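Local coordinates for Non-structural protein 5 (PDB 2WA2) that probably methylates the cap of viral RNA at the guanine N7 and ribose 2'-O positions, using S-adenosylmethionine as methyl donor, at residues W96-A101 with R123-F128. The protein carries 4 engineered substitutions. Residues are numbered along the deposited sequence; the frame is centred on the assembly and turned at random.
Sequences WSYYAA and RLVETF. With SAM (S-adenosylmethionine), chain C.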
loop_
_atom_site.group_PDB
_atom_site.type_symbol
_atom_site.label_atom_id
_atom_site.label_comp_id
_atom_site.label_asym_id
_atom_site.label_seq_id
_atom_site.Cartn_x
_atom_site.Cartn_y
_atom_site.Cartn_z
ATOM N N TRP A 96 2.988 -0.945 -10.601
ATOM C CA TRP A 96 2.033 0.162 -10.410
ATOM C C TRP A 96 2.262 1.275 -11.428
ATOM O O TRP A 96 1.323 1.910 -11.877
ATOM C CB TRP A 96 2.136 0.737 -8.983
ATOM C CG TRP A 96 1.367 -0.078 -7.913
ATOM C CD1 TRP A 96 0.979 -1.393 -7.988
ATOM C CD2 TRP A 96 0.900 0.404 -6.645
ATOM N NE1 TRP A 96 0.293 -1.755 -6.838
ATOM C CE2 TRP A 96 0.239 -0.676 -5.998
ATOM C CE3 TRP A 96 0.970 1.649 -5.987
ATOM C CZ2 TRP A 96 -0.359 -0.542 -4.742
ATOM C CZ3 TRP A 96 0.364 1.784 -4.718
ATOM C CH2 TRP A 96 -0.281 0.689 -4.116
ATOM N N SER A 97 3.521 1.530 -11.764
ATOM C CA SER A 97 3.872 2.613 -12.674
ATOM C C SER A 97 3.378 2.312 -14.089
ATOM O O SER A 97 2.845 3.193 -14.763
ATOM C CB SER A 97 5.385 2.825 -12.653
ATOM O OG SER A 97 5.729 3.549 -11.482
ATOM N N TYR A 98 3.538 1.063 -14.510
ATOM C CA TYR A 98 3.072 0.595 -15.817
ATOM C C TYR A 98 1.558 0.546 -15.841
ATOM O O TYR A 98 0.940 0.842 -16.864
ATOM C CB TYR A 98 3.672 -0.764 -16.160
ATOM C CG TYR A 98 5.097 -0.666 -16.654
ATOM C CD1 TYR A 98 5.387 -0.077 -17.891
ATOM C CD2 TYR A 98 6.154 -1.145 -15.890
ATOM C CE1 TYR A 98 6.702 0.045 -18.340
ATOM C CE2 TYR A 98 7.473 -1.051 -16.348
ATOM C CZ TYR A 98 7.734 -0.447 -17.558
ATOM O OH TYR A 98 9.034 -0.339 -17.989
ATOM N N TYR A 99 0.952 0.189 -14.710
ATOM C CA TYR A 99 -0.489 0.274 -14.630
ATOM C C TYR A 99 -0.953 1.717 -14.791
ATOM O O TYR A 99 -1.776 2.013 -15.665
ATOM C CB TYR A 99 -1.059 -0.362 -13.353
ATOM C CG TYR A 99 -2.560 -0.285 -13.375
ATOM C CD1 TYR A 99 -3.313 -1.182 -14.138
ATOM C CD2 TYR A 99 -3.228 0.733 -12.709
ATOM C CE1 TYR A 99 -4.716 -1.080 -14.196
ATOM C CE2 TYR A 99 -4.629 0.840 -12.752
ATOM C CZ TYR A 99 -5.356 -0.060 -13.507
ATOM O OH TYR A 99 -6.732 0.075 -13.529
ATOM N N ALA A 100 -0.416 2.615 -13.958
ATOM C CA ALA A 100 -0.754 4.020 -14.003
ATOM C C ALA A 100 -0.531 4.604 -15.400
ATOM O O ALA A 100 -1.363 5.347 -15.880
ATOM C CB ALA A 100 0.059 4.801 -12.970
ATOM N N ALA A 101 0.593 4.262 -16.029
ATOM C CA ALA A 101 0.967 4.820 -17.337
ATOM C C ALA A 101 0.004 4.439 -18.482
ATOM O O ALA A 101 -0.045 5.117 -19.536
ATOM C CB ALA A 101 2.408 4.438 -17.692
ATOM N N ARG A 123 11.787 -3.036 -13.752
ATOM C CA ARG A 123 11.829 -3.987 -14.855
ATOM C C ARG A 123 11.241 -3.265 -16.063
ATOM O O ARG A 123 10.015 -3.085 -16.144
ATOM C CB ARG A 123 10.968 -5.215 -14.505
ATOM C CG ARG A 123 11.109 -6.425 -15.425
ATOM C CD ARG A 123 11.917 -7.554 -14.746
ATOM N NE ARG A 123 12.219 -8.656 -15.673
ATOM C CZ ARG A 123 13.136 -9.607 -15.471
ATOM N NH1 ARG A 123 13.869 -9.625 -14.362
ATOM N NH2 ARG A 123 13.321 -10.551 -16.387
ATOM N N LEU A 124 12.107 -2.834 -16.987
ATOM C CA LEU A 124 11.658 -2.133 -18.202
ATOM C C LEU A 124 10.957 -3.065 -19.194
ATOM O O LEU A 124 11.483 -4.130 -19.553
ATOM C CB LEU A 124 12.821 -1.400 -18.881
ATOM C CG LEU A 124 13.663 -0.411 -18.052
ATOM C CD1 LEU A 124 14.516 0.460 -18.953
ATOM C CD2 LEU A 124 12.816 0.464 -17.124
ATOM N N VAL A 125 9.751 -2.679 -19.602
ATOM C CA VAL A 125 9.025 -3.397 -20.655
ATOM C C VAL A 125 8.430 -2.438 -21.674
ATOM O O VAL A 125 8.341 -1.225 -21.435
ATOM C CB VAL A 125 7.905 -4.362 -20.120
ATOM C CG1 VAL A 125 8.508 -5.624 -19.485
ATOM C CG2 VAL A 125 6.951 -3.653 -19.174
ATOM N N GLU A 126 7.993 -3.014 -22.793
ATOM C CA GLU A 126 7.574 -2.271 -23.964
ATOM C C GLU A 126 6.045 -2.100 -24.069
ATOM O O GLU A 126 5.512 -1.841 -25.160
ATOM C CB GLU A 126 8.135 -2.979 -25.203
ATOM C CG GLU A 126 8.315 -2.093 -26.412
ATOM C CD GLU A 126 8.861 -2.860 -27.617
ATOM O OE1 GLU A 126 8.588 -2.419 -28.762
ATOM O OE2 GLU A 126 9.545 -3.894 -27.409
ATOM N N THR A 127 5.348 -2.219 -22.939
ATOM C CA THR A 127 3.878 -2.157 -22.917
ATOM C C THR A 127 3.361 -0.728 -23.098
ATOM O O THR A 127 4.113 0.232 -22.947
ATOM C CB THR A 127 3.285 -2.794 -21.633
ATOM O OG1 THR A 127 3.837 -2.156 -20.471
ATOM C CG2 THR A 127 3.590 -4.299 -21.579
ATOM N N PHE A 128 2.082 -0.601 -23.439
ATOM C CA PHE A 128 1.468 0.704 -23.703
ATOM C C PHE A 128 1.695 1.679 -22.555
ATOM O O PHE A 128 1.486 1.327 -21.396
ATOM C CB PHE A 128 -0.037 0.557 -23.995
ATOM C CG PHE A 128 -0.742 1.871 -24.282
ATOM C CD1 PHE A 128 -0.481 2.578 -25.458
ATOM C CD2 PHE A 128 -1.677 2.385 -23.385
ATOM C CE1 PHE A 128 -1.133 3.784 -25.728
ATOM C CE2 PHE A 128 -2.337 3.588 -23.648
ATOM C CZ PHE A 128 -2.063 4.290 -24.817
HETATM N N SAM C . 4.026 -1.529 -6.275
HETATM C CA SAM C . 5.170 -2.468 -6.526
HETATM C C SAM C . 4.971 -3.205 -7.854
HETATM O O SAM C . 3.861 -3.174 -8.399
HETATM O OXT SAM C . 5.875 -3.856 -8.411
HETATM C CB SAM C . 5.288 -3.480 -5.387
HETATM C CG SAM C . 5.780 -2.875 -4.078
HETATM S SD SAM C . 7.579 -2.844 -4.129
HETATM C CE SAM C . 7.904 -4.518 -3.487
HETATM C "C5'" SAM C . 8.007 -1.924 -2.636
HETATM C "C4'" SAM C . 9.398 -1.342 -2.886
HETATM O "O4'" SAM C . 9.668 -0.237 -2.063
HETATM C "C3'" SAM C . 10.497 -2.359 -2.590
HETATM O "O3'" SAM C . 11.028 -2.770 -3.825
HETATM C "C2'" SAM C . 11.543 -1.608 -1.785
HETATM O "O2'" SAM C . 12.814 -1.798 -2.355
HETATM C "C1'" SAM C . 11.073 -0.158 -1.935
HETATM N N9 SAM C . 11.452 0.685 -0.806
HETATM C C8 SAM C . 11.384 0.357 0.528
HETATM N N7 SAM C . 11.803 1.402 1.251
HETATM C C5 SAM C . 12.148 2.384 0.374
HETATM C C6 SAM C . 12.648 3.674 0.562
HETATM N N6 SAM C . 12.905 4.157 1.764
HETATM N N1 SAM C . 12.874 4.463 -0.550
HETATM C C2 SAM C . 12.638 3.991 -1.813
HETATM N N3 SAM C . 12.146 2.718 -2.023
HETATM C C4 SAM C . 11.923 1.942 -0.918
#
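Tyr98 reaches from helix 95-101 to the loop segment 123-128 and meets four of its residues, Arg123, Leu124, Val125 and Thr127. Its CB points toward the loop, and CG, anti to the carbonyl carbon (chi1 -79°), starts the ring on that course. CD1 is 3.7 Å from Thr127 OG1, and the two side chains cross at about a right angle. Further out, CE1 is 3.7 Å from Val125 O. Across the ring, CE2 comes to 3.3 Å from Arg123 O. Val125 CG2 sits over one face of the ring, 3.8 Å from its centroid and 14° off the normal, a CH-pi contact displaced toward CZ and CE1. At the tip, Tyr98 OH accepts a hydrogen bond of 2.9 Å from Val125 N, fairly straight at 161°. The same oxygen is 3.2 Å from Leu124 CA.

The fold is the Rossmann-like one of FtsJ-type methyltransferases. Helix 95-101 follows the first strand of the sheet, 86-89, and the loop joins strand 106-112 to the edge strand 133-136. Phe135 and Ile133 of that strand also touch Tyr98, as does Trp130. The bond from Val125 N therefore ties the surface loop to a helix packed on the sheet.

The start of this helical segment faces the cofactor. One face of the Trp96 indole lies against the amino nitrogen N of S-adenosylmethionine, 3.4 Å from Trp96 CG. Trp96 N gives a weak, bent hydrogen bond to the carboxylate O of the cofactor, 3.3 Å long.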